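Local coordinates for prolyl oligopeptidase (Novosphingobium capsulatum, PDB 1YR2), which probably hydrolyses peptide bonds after proline, and less readily after alanine, in oligopeptides, as a serine endopeptidase of family S9A, at residues A400-G405 against A442-W447; I406-G411 against L502-S507; S427-A432 against A457-E462. All coordinates share one frame; numbering follows the deposited sequence.

Contact 1 (A400-G405 against A442-W447); sequences AVSLPG and AKTTPW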
loop_
_atom_site.group_PDB
_atom_site.type_symbol
_atom_site.label_atom_id
_atom_site.label_comp_id
_atom_site.label_asym_id
_atom_site.label_seq_id
_atom_site.Cartn_x
_atom_site.Cartn_y
_atom_site.Cartn_z
ATOM N N ALA A 400 21.005 8.861 -9.579
ATOM C CA ALA A 400 19.979 8.065 -8.898
ATOM C C ALA A 400 20.617 7.276 -7.760
ATOM O O ALA A 400 21.794 6.864 -7.846
ATOM C CB ALA A 400 19.330 7.100 -9.876
ATOM N N VAL A 401 19.832 7.037 -6.708
ATOM C CA VAL A 401 20.226 6.127 -5.649
ATOM C C VAL A 401 20.189 4.696 -6.178
ATOM O O VAL A 401 19.201 4.279 -6.765
ATOM C CB VAL A 401 19.285 6.229 -4.404
ATOM C CG1 VAL A 401 19.635 5.163 -3.362
ATOM C CG2 VAL A 401 19.386 7.595 -3.752
ATOM N N SER A 402 21.270 3.944 -5.960
ATOM C CA SER A 402 21.312 2.520 -6.257
ATOM C C SER A 402 20.431 1.760 -5.241
ATOM O O SER A 402 20.618 1.909 -4.045
ATOM C CB SER A 402 22.775 2.011 -6.225
ATOM O OG SER A 402 23.308 2.161 -4.881
ATOM N N LEU A 403 19.457 0.992 -5.722
ATOM C CA LEU A 403 18.590 0.161 -4.897
ATOM C C LEU A 403 18.883 -1.327 -5.149
ATOM O O LEU A 403 19.435 -1.644 -6.204
ATOM C CB LEU A 403 17.129 0.475 -5.254
ATOM C CG LEU A 403 16.595 1.892 -5.030
ATOM C CD1 LEU A 403 15.196 1.987 -5.564
ATOM C CD2 LEU A 403 16.655 2.239 -3.581
ATOM N N PRO A 404 18.520 -2.236 -4.240
ATOM C CA PRO A 404 18.835 -3.664 -4.402
ATOM C C PRO A 404 18.196 -4.292 -5.645
ATOM O O PRO A 404 18.737 -5.258 -6.175
ATOM C CB PRO A 404 18.254 -4.326 -3.127
ATOM C CG PRO A 404 17.948 -3.310 -2.216
ATOM C CD PRO A 404 17.823 -2.008 -2.972
ATOM N N GLY A 405 17.091 -3.733 -6.112
ATOM C CA GLY A 405 16.407 -4.201 -7.298
ATOM C C GLY A 405 15.162 -3.332 -7.512
ATOM O O GLY A 405 15.010 -2.269 -6.868
ATOM N N ALA A 442 25.268 8.146 -2.791
ATOM C CA ALA A 442 23.922 7.766 -3.188
ATOM C C ALA A 442 23.847 6.243 -3.368
ATOM O O ALA A 442 23.183 5.748 -4.264
ATOM C CB ALA A 442 23.510 8.526 -4.462
ATOM N N LYS A 443 24.506 5.512 -2.471
ATOM C CA LYS A 443 24.500 4.057 -2.498
ATOM C C LYS A 443 23.879 3.466 -1.237
ATOM O O LYS A 443 24.141 3.902 -0.116
ATOM C CB LYS A 443 25.925 3.540 -2.619
ATOM C CG LYS A 443 26.634 3.787 -3.970
ATOM C CD LYS A 443 28.052 3.176 -3.924
ATOM C CE LYS A 443 28.641 2.890 -5.323
ATOM N NZ LYS A 443 28.456 4.068 -6.238
ATOM N N THR A 444 23.046 2.466 -1.437
ATOM C CA THR A 444 22.460 1.731 -0.342
ATOM C C THR A 444 23.229 0.457 -0.112
ATOM O O THR A 444 23.801 -0.119 -1.027
ATOM C CB THR A 444 20.991 1.431 -0.584
ATOM O OG1 THR A 444 20.805 0.693 -1.806
ATOM C CG2 THR A 444 20.201 2.740 -0.749
ATOM N N THR A 445 23.209 0.035 1.140
ATOM C CA THR A 445 23.801 -1.198 1.606
ATOM C C THR A 445 22.900 -1.716 2.703
ATOM O O THR A 445 22.066 -0.983 3.252
ATOM C CB THR A 445 25.219 -0.978 2.224
ATOM O OG1 THR A 445 25.183 0.108 3.146
ATOM C CG2 THR A 445 26.207 -0.545 1.245
ATOM N N PRO A 446 23.057 -2.968 3.062
ATOM C CA PRO A 446 22.279 -3.508 4.197
ATOM C C PRO A 446 22.551 -2.834 5.528
ATOM O O PRO A 446 23.670 -2.449 5.819
ATOM C CB PRO A 446 22.692 -4.997 4.220
ATOM C CG PRO A 446 23.180 -5.242 2.837
ATOM C CD PRO A 446 23.881 -3.987 2.391
ATOM N N TRP A 447 21.512 -2.697 6.352
ATOM C CA TRP A 447 21.658 -2.228 7.711
ATOM C C TRP A 447 21.466 -3.438 8.638
ATOM O O TRP A 447 22.179 -4.431 8.513
ATOM C CB TRP A 447 20.675 -1.066 7.965
ATOM C CG TRP A 447 20.889 -0.390 9.277
ATOM C CD1 TRP A 447 22.077 0.148 9.739
ATOM C CD2 TRP A 447 19.931 -0.203 10.343
ATOM N NE1 TRP A 447 21.905 0.636 11.008
ATOM C CE2 TRP A 447 20.612 0.427 11.410
ATOM C CE3 TRP A 447 18.570 -0.492 10.497
ATOM C CZ2 TRP A 447 19.972 0.776 12.610
ATOM C CZ3 TRP A 447 17.922 -0.167 11.685
ATOM C CH2 TRP A 447 18.642 0.461 12.740
HETATM O O HOH W 1 24.717 5.666 -7.142
#
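Ser402 and Thr444 bond each other in both directions, one bond short and the other weak. Thr444 OG1 donates a short bond of 2.6 Å to Ser402 O, reaching it in the carbonyl plane on a lone pair (C=O...OG1 angle 144°). In return, Ser402 OG takes a weak bond from Thr444 N at 3.5 Å. Each hydroxyl sits between its own backbone N and carbonyl carbon, Thr444 with chi1 58°; this crowded position turns OG1 to Ser402 O and leaves CG2 beside the same oxygen. Farther along, Ser402 N bonds Ala442 O at 3.1 Å, nearly along the C=O axis, and Val401 CA makes a CA-H...O contact with Ala442 O, CA to O 3.3 Å. Ala442, with positive phi, and Lys443 both face Asp438, a G1 beta bulge. Val401 CG1, anti to its backbone N, crosses Thr444 CG2 at about a right angle, 3.6 Å away, and Leu423 borders both side chains. The strand 397-400 ends one blade of the beta-propeller, and the loop after it runs to strand 408-413, the first of the next; on the way it passes strand 443-446, the last strand of that blade. An alanine at Thr444 would remove OG1 and CG2, and would probably cost Ser402 O its short bond and loosen the packing on Val401. The linker is thus held to strand 443-446 by one backbone bond and one short hydroxyl bond, with the weak one besides; a side chain supplies the second firm bond.

Contact 2 (I406-G411 against L502-S507); sequences IGSASG and LTPWFS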
loop_
_atom_site.group_PDB
_atom_site.type_symbol
_atom_site.label_atom_id
_atom_site.label_comp_id
_atom_site.label_asym_id
_atom_site.label_seq_id
_atom_site.Cartn_x
_atom_site.Cartn_y
_atom_site.Cartn_z
ATOM N N ILE A 406 14.278 -3.766 -8.389
ATOM C CA ILE A 406 12.984 -3.074 -8.610
ATOM C C ILE A 406 12.146 -3.139 -7.340
ATOM O O ILE A 406 11.987 -4.191 -6.773
ATOM C CB ILE A 406 12.246 -3.691 -9.819
ATOM C CG1 ILE A 406 12.943 -3.264 -11.117
ATOM C CG2 ILE A 406 10.787 -3.247 -9.878
ATOM C CD1 ILE A 406 12.487 -4.101 -12.351
ATOM N N GLY A 407 11.594 -2.007 -6.918
ATOM C CA GLY A 407 10.759 -1.985 -5.735
ATOM C C GLY A 407 10.186 -0.631 -5.403
ATOM O O GLY A 407 10.036 0.233 -6.250
ATOM N N SER A 408 9.737 -0.488 -4.157
ATOM C CA SER A 408 9.123 0.741 -3.705
ATOM C C SER A 408 9.934 1.318 -2.525
ATOM O O SER A 408 10.279 0.606 -1.563
ATOM C CB SER A 408 7.713 0.483 -3.278
ATOM O OG SER A 408 6.901 0.183 -4.420
ATOM N N ALA A 409 10.217 2.614 -2.592
ATOM C CA ALA A 409 10.922 3.269 -1.489
ATOM C C ALA A 409 9.895 4.050 -0.663
ATOM O O ALA A 409 9.065 4.780 -1.193
ATOM C CB ALA A 409 11.985 4.189 -1.981
ATOM N N SER A 410 9.901 3.848 0.639
ATOM C CA SER A 410 9.089 4.691 1.497
ATOM C C SER A 410 9.995 5.760 2.045
ATOM O O SER A 410 10.556 6.567 1.294
ATOM C CB SER A 410 8.406 3.853 2.544
ATOM O OG SER A 410 7.704 2.834 1.856
ATOM N N GLY A 411 10.116 5.833 3.324
ATOM C CA GLY A 411 10.715 6.990 3.908
ATOM C C GLY A 411 12.240 7.013 3.836
ATOM O O GLY A 411 12.934 6.015 3.481
ATOM N N LEU A 502 -0.560 0.084 -8.882
ATOM C CA LEU A 502 -0.039 -1.134 -8.300
ATOM C C LEU A 502 1.489 -1.155 -8.354
ATOM O O LEU A 502 2.097 -1.897 -9.124
ATOM C CB LEU A 502 -0.628 -2.352 -8.965
ATOM C CG LEU A 502 -2.098 -2.600 -8.684
ATOM C CD1 LEU A 502 -2.451 -3.943 -9.326
ATOM C CD2 LEU A 502 -2.398 -2.622 -7.196
ATOM N N THR A 503 2.091 -0.358 -7.498
ATOM C CA THR A 503 3.534 -0.325 -7.349
ATOM C C THR A 503 3.972 -1.498 -6.488
ATOM O O THR A 503 3.148 -2.064 -5.825
ATOM C CB THR A 503 3.990 0.979 -6.677
ATOM O OG1 THR A 503 3.232 1.219 -5.492
ATOM C CG2 THR A 503 3.641 2.152 -7.535
ATOM N N PRO A 504 5.240 -1.903 -6.542
ATOM C CA PRO A 504 5.642 -3.111 -5.816
ATOM C C PRO A 504 5.373 -3.056 -4.299
ATOM O O PRO A 504 5.546 -2.040 -3.664
ATOM C CB PRO A 504 7.154 -3.210 -6.091
ATOM C CG PRO A 504 7.338 -2.512 -7.419
ATOM C CD PRO A 504 6.377 -1.334 -7.314
ATOM N N TRP A 505 5.003 -4.196 -3.746
ATOM C CA TRP A 505 4.855 -4.377 -2.314
ATOM C C TRP A 505 5.093 -5.852 -1.997
ATOM O O TRP A 505 5.074 -6.685 -2.899
ATOM C CB TRP A 505 3.476 -3.922 -1.845
ATOM C CG TRP A 505 2.344 -4.887 -2.023
ATOM C CD1 TRP A 505 1.791 -5.672 -1.058
ATOM C CD2 TRP A 505 1.623 -5.162 -3.223
ATOM N NE1 TRP A 505 0.780 -6.446 -1.593
ATOM C CE2 TRP A 505 0.666 -6.145 -2.927
ATOM C CE3 TRP A 505 1.716 -4.699 -4.539
ATOM C CZ2 TRP A 505 -0.217 -6.640 -3.874
ATOM C CZ3 TRP A 505 0.819 -5.186 -5.495
ATOM C CH2 TRP A 505 -0.132 -6.156 -5.148
ATOM N N PHE A 506 5.249 -6.155 -0.730
ATOM C CA PHE A 506 5.467 -7.533 -0.316
ATOM C C PHE A 506 4.160 -8.157 0.104
ATOM O O PHE A 506 3.527 -7.694 1.051
ATOM C CB PHE A 506 6.532 -7.661 0.819
ATOM C CG PHE A 506 6.718 -9.081 1.243
ATOM C CD1 PHE A 506 7.415 -9.929 0.459
ATOM C CD2 PHE A 506 6.088 -9.574 2.376
ATOM C CE1 PHE A 506 7.544 -11.305 0.773
ATOM C CE2 PHE A 506 6.208 -10.927 2.724
ATOM C CZ PHE A 506 6.938 -11.791 1.908
ATOM N N SER A 507 3.765 -9.223 -0.592
ATOM C CA SER A 507 2.601 -10.017 -0.292
ATOM C C SER A 507 3.069 -11.413 0.100
ATOM O O SER A 507 3.696 -12.094 -0.718
ATOM C CB SER A 507 1.740 -10.167 -1.571
ATOM O OG SER A 507 0.752 -11.154 -1.410
#
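One hydrogen bond grips the hydroxyl of Ser408: OG donates to Pro504 O at 2.7 Å, arriving in the carbonyl plane on a lone pair with a C=O...OG angle of 128°. The torsion that allows this places OG anti to the carbonyl carbon and beside the backbone N (chi1 -70°), with the CB bond already directed at the opposing loop. Carbon also packs round Ser408 OG. Pro504 CD lies 3.3 Å from Ser408 OG, and Thr503 CB touches it from the preceding residue at 3.8 Å. The imide N of Pro504 is also near, but it carries no hydrogen and makes no bond. The proline ring then spreads along the backbone of Gly407, so that Pro504 CB and CG each stand 3.8 Å from Gly407 CA. Farther back, Ile406 CG2 brushes Pro504 CG at 4.3 Å. This is a meeting of two domains: strand 408-413 opens the last blade of the beta-propeller, whereas 502-507 is a loop of the alpha/beta-hydrolase domain leading into helix 508-514. Lys385, Ser427 and Phe428 also touch Pro504, so the ring is seated in a patch built from several propeller segments. Within the loop, the CB bond of Trp505 points away from 406-411, its side chain touches Leu522 on strand 519-523, and Thr503 O lies in the plane of its indole at the ring edge. Ser507 occupies the N-cap of the helix, its OG bonded to Phe510 N.

Contact 3 (S427-A432 against A457-E462); sequences SFTQPA and ADFRVE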
loop_
_atom_site.group_PDB
_atom_site.type_symbol
_atom_site.label_atom_id
_atom_site.label_comp_id
_atom_site.label_asym_id
_atom_site.label_seq_id
_atom_site.Cartn_x
_atom_site.Cartn_y
_atom_site.Cartn_z
ATOM N N SER A 427 9.575 -4.863 -1.837
ATOM C CA SER A 427 9.213 -5.321 -3.160
ATOM C C SER A 427 8.542 -6.677 -3.061
ATOM O O SER A 427 8.341 -7.160 -1.983
ATOM C CB SER A 427 10.448 -5.406 -4.087
ATOM O OG SER A 427 10.024 -5.433 -5.448
ATOM N N PHE A 428 8.202 -7.291 -4.195
ATOM C CA PHE A 428 7.464 -8.554 -4.173
ATOM C C PHE A 428 8.232 -9.656 -3.452
ATOM O O PHE A 428 7.620 -10.567 -2.903
ATOM C CB PHE A 428 7.079 -8.986 -5.582
ATOM C CG PHE A 428 6.266 -7.988 -6.302
ATOM C CD1 PHE A 428 4.955 -7.778 -5.951
ATOM C CD2 PHE A 428 6.839 -7.185 -7.305
ATOM C CE1 PHE A 428 4.184 -6.829 -6.589
ATOM C CE2 PHE A 428 6.047 -6.253 -8.005
ATOM C CZ PHE A 428 4.721 -6.062 -7.616
ATOM N N THR A 429 9.564 -9.563 -3.396
ATOM C CA THR A 429 10.348 -10.564 -2.664
ATOM C C THR A 429 11.171 -9.961 -1.569
ATOM O O THR A 429 12.133 -10.582 -1.082
ATOM C CB THR A 429 11.283 -11.303 -3.612
ATOM O OG1 THR A 429 12.055 -10.323 -4.341
ATOM C CG2 THR A 429 10.436 -12.046 -4.658
ATOM N N GLN A 430 10.775 -8.788 -1.125
ATOM C CA GLN A 430 11.476 -8.081 -0.046
ATOM C C GLN A 430 10.486 -7.430 0.888
ATOM O O GLN A 430 9.961 -6.341 0.612
ATOM C CB GLN A 430 12.449 -7.074 -0.642
ATOM C CG GLN A 430 13.212 -6.217 0.357
ATOM C CD GLN A 430 14.080 -7.052 1.230
ATOM O OE1 GLN A 430 15.166 -7.445 0.814
ATOM N NE2 GLN A 430 13.607 -7.347 2.439
ATOM N N PRO A 431 10.188 -8.058 2.022
ATOM C CA PRO A 431 9.430 -7.352 3.044
ATOM C C PRO A 431 10.141 -6.060 3.442
ATOM O O PRO A 431 11.372 -6.010 3.408
ATOM C CB PRO A 431 9.386 -8.355 4.205
ATOM C CG PRO A 431 9.710 -9.679 3.586
ATOM C CD PRO A 431 10.613 -9.397 2.452
ATOM N N ALA A 432 9.377 -5.036 3.829
ATOM C CA ALA A 432 9.903 -3.708 4.055
ATOM C C ALA A 432 11.119 -3.833 4.947
ATOM O O ALA A 432 11.071 -4.480 5.988
ATOM C CB ALA A 432 8.913 -2.847 4.713
ATOM N N ALA A 457 17.691 -12.184 -2.270
ATOM C CA ALA A 457 18.596 -12.335 -3.427
ATOM C C ALA A 457 18.439 -13.655 -4.236
ATOM O O ALA A 457 19.025 -13.796 -5.306
ATOM C CB ALA A 457 20.037 -12.215 -2.957
ATOM N N ASP A 458 17.647 -14.608 -3.748
ATOM C CA ASP A 458 17.358 -15.811 -4.503
ATOM C C ASP A 458 16.210 -15.627 -5.490
ATOM O O ASP A 458 15.778 -16.581 -6.109
ATOM C CB ASP A 458 16.990 -16.969 -3.566
ATOM C CG ASP A 458 18.195 -17.659 -2.977
ATOM O OD1 ASP A 458 19.320 -17.348 -3.390
ATOM O OD2 ASP A 458 18.106 -18.554 -2.087
ATOM N N PHE A 459 15.729 -14.399 -5.646
ATOM C CA PHE A 459 14.588 -14.128 -6.502
ATOM C C PHE A 459 14.910 -12.880 -7.321
ATOM O O PHE A 459 15.735 -12.058 -6.900
ATOM C CB PHE A 459 13.336 -13.851 -5.668
ATOM C CG PHE A 459 12.999 -14.937 -4.740
ATOM C CD1 PHE A 459 13.641 -15.037 -3.517
ATOM C CD2 PHE A 459 12.067 -15.897 -5.093
ATOM C CE1 PHE A 459 13.382 -16.128 -2.703
ATOM C CE2 PHE A 459 11.789 -16.944 -4.236
ATOM C CZ PHE A 459 12.467 -17.031 -3.056
ATOM N N ARG A 460 14.213 -12.725 -8.440
ATOM C CA ARG A 460 14.390 -11.587 -9.315
ATOM C C ARG A 460 13.049 -10.966 -9.664
ATOM O O ARG A 460 12.143 -11.695 -10.090
ATOM C CB ARG A 460 15.030 -12.099 -10.598
ATOM C CG ARG A 460 15.757 -11.068 -11.395
ATOM C CD ARG A 460 16.556 -11.675 -12.589
ATOM N NE ARG A 460 17.791 -12.335 -12.157
ATOM C CZ ARG A 460 18.084 -13.633 -12.314
ATOM N NH1 ARG A 460 17.233 -14.479 -12.896
ATOM N NH2 ARG A 460 19.246 -14.098 -11.866
ATOM N N VAL A 461 12.918 -9.642 -9.499
ATOM C CA VAL A 461 11.756 -8.895 -10.011
ATOM C C VAL A 461 12.208 -8.281 -11.329
ATOM O O VAL A 461 13.202 -7.549 -11.349
ATOM C CB VAL A 461 11.346 -7.759 -9.054
ATOM C CG1 VAL A 461 10.234 -6.905 -9.616
ATOM C CG2 VAL A 461 10.937 -8.326 -7.703
ATOM N N GLU A 462 11.486 -8.545 -12.409
ATOM C CA GLU A 462 11.804 -7.953 -13.708
ATOM C C GLU A 462 10.629 -7.092 -14.130
ATOM O O GLU A 462 9.553 -7.261 -13.605
ATOM C CB GLU A 462 11.992 -9.073 -14.732
ATOM C CG GLU A 462 13.285 -9.835 -14.532
ATOM C CD GLU A 462 13.506 -10.927 -15.571
ATOM O OE1 GLU A 462 13.884 -10.630 -16.719
ATOM O OE2 GLU A 462 13.296 -12.100 -15.224
HETATM O O HOH W 2 14.968 -9.769 -5.396
#
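Residues 427-430 form a type I beta turn, closed by Gln430 N to Ser427 O at 3.1 Å, with the return bond Ser427 N to Gln430 O at 2.9 Å, and it faces the start of strand 459-467 across a gap too wide for backbone pairing, with Thr429 CA and Phe459 CA 6.7 Å apart. Thr429 leans in with its methyl: CG2, anti to the carbonyl carbon, rests on Phe459 CB at 3.6 Å and crosses that side chain obliquely. Its OG1 reaches a water at 3.1 Å, and the same water donates to Phe459 O, so the hydroxyl is tied to the strand indirectly. The turn holds the two-residue loop (Phe428, Thr429) of a tight beta hairpin in the last propeller blade, whereas strand 459-467 is an edge strand of the mixed sheet of the hydrolase domain. Val461 divides its two methyls between neighbouring residues of the turn. CG1, anti to the backbone N (chi1 175°), meets Phe428 CD2 at the ring edge, near its plane, 4.1 Å off; CG2 approaches Ser427 OG at 3.8 Å. That hydroxyl makes its bond to Ile406 O, so its meeting with the valine is only van der Waals contact. Val479 on the adjoining strand touches Phe428, Thr429 and Val461, while Met511 of helix 508-514 packs on Thr429 and Phe459.

In the fold
From the N terminus, the chain leaves one blade at strand 397-400 and builds the last blade before entering the hydrolase sheet. Contact 1 closes a loop from 400-405 to 442-447, laying the entry to that blade along its last strand. Contact 2 starts inside this loop, at 406-411, and ends beyond it at 502-507, so the two cross. Contact 3, from 427-432 to 457-462, crosses contact 1 as well but is nested within contact 2. Contact 1 joins neighbouring blades; contacts 2 and 3 join the propeller to the hydrolase domain. These two touch, with Trp505 and Phe506 packing on the turn at Ser427 and Phe428.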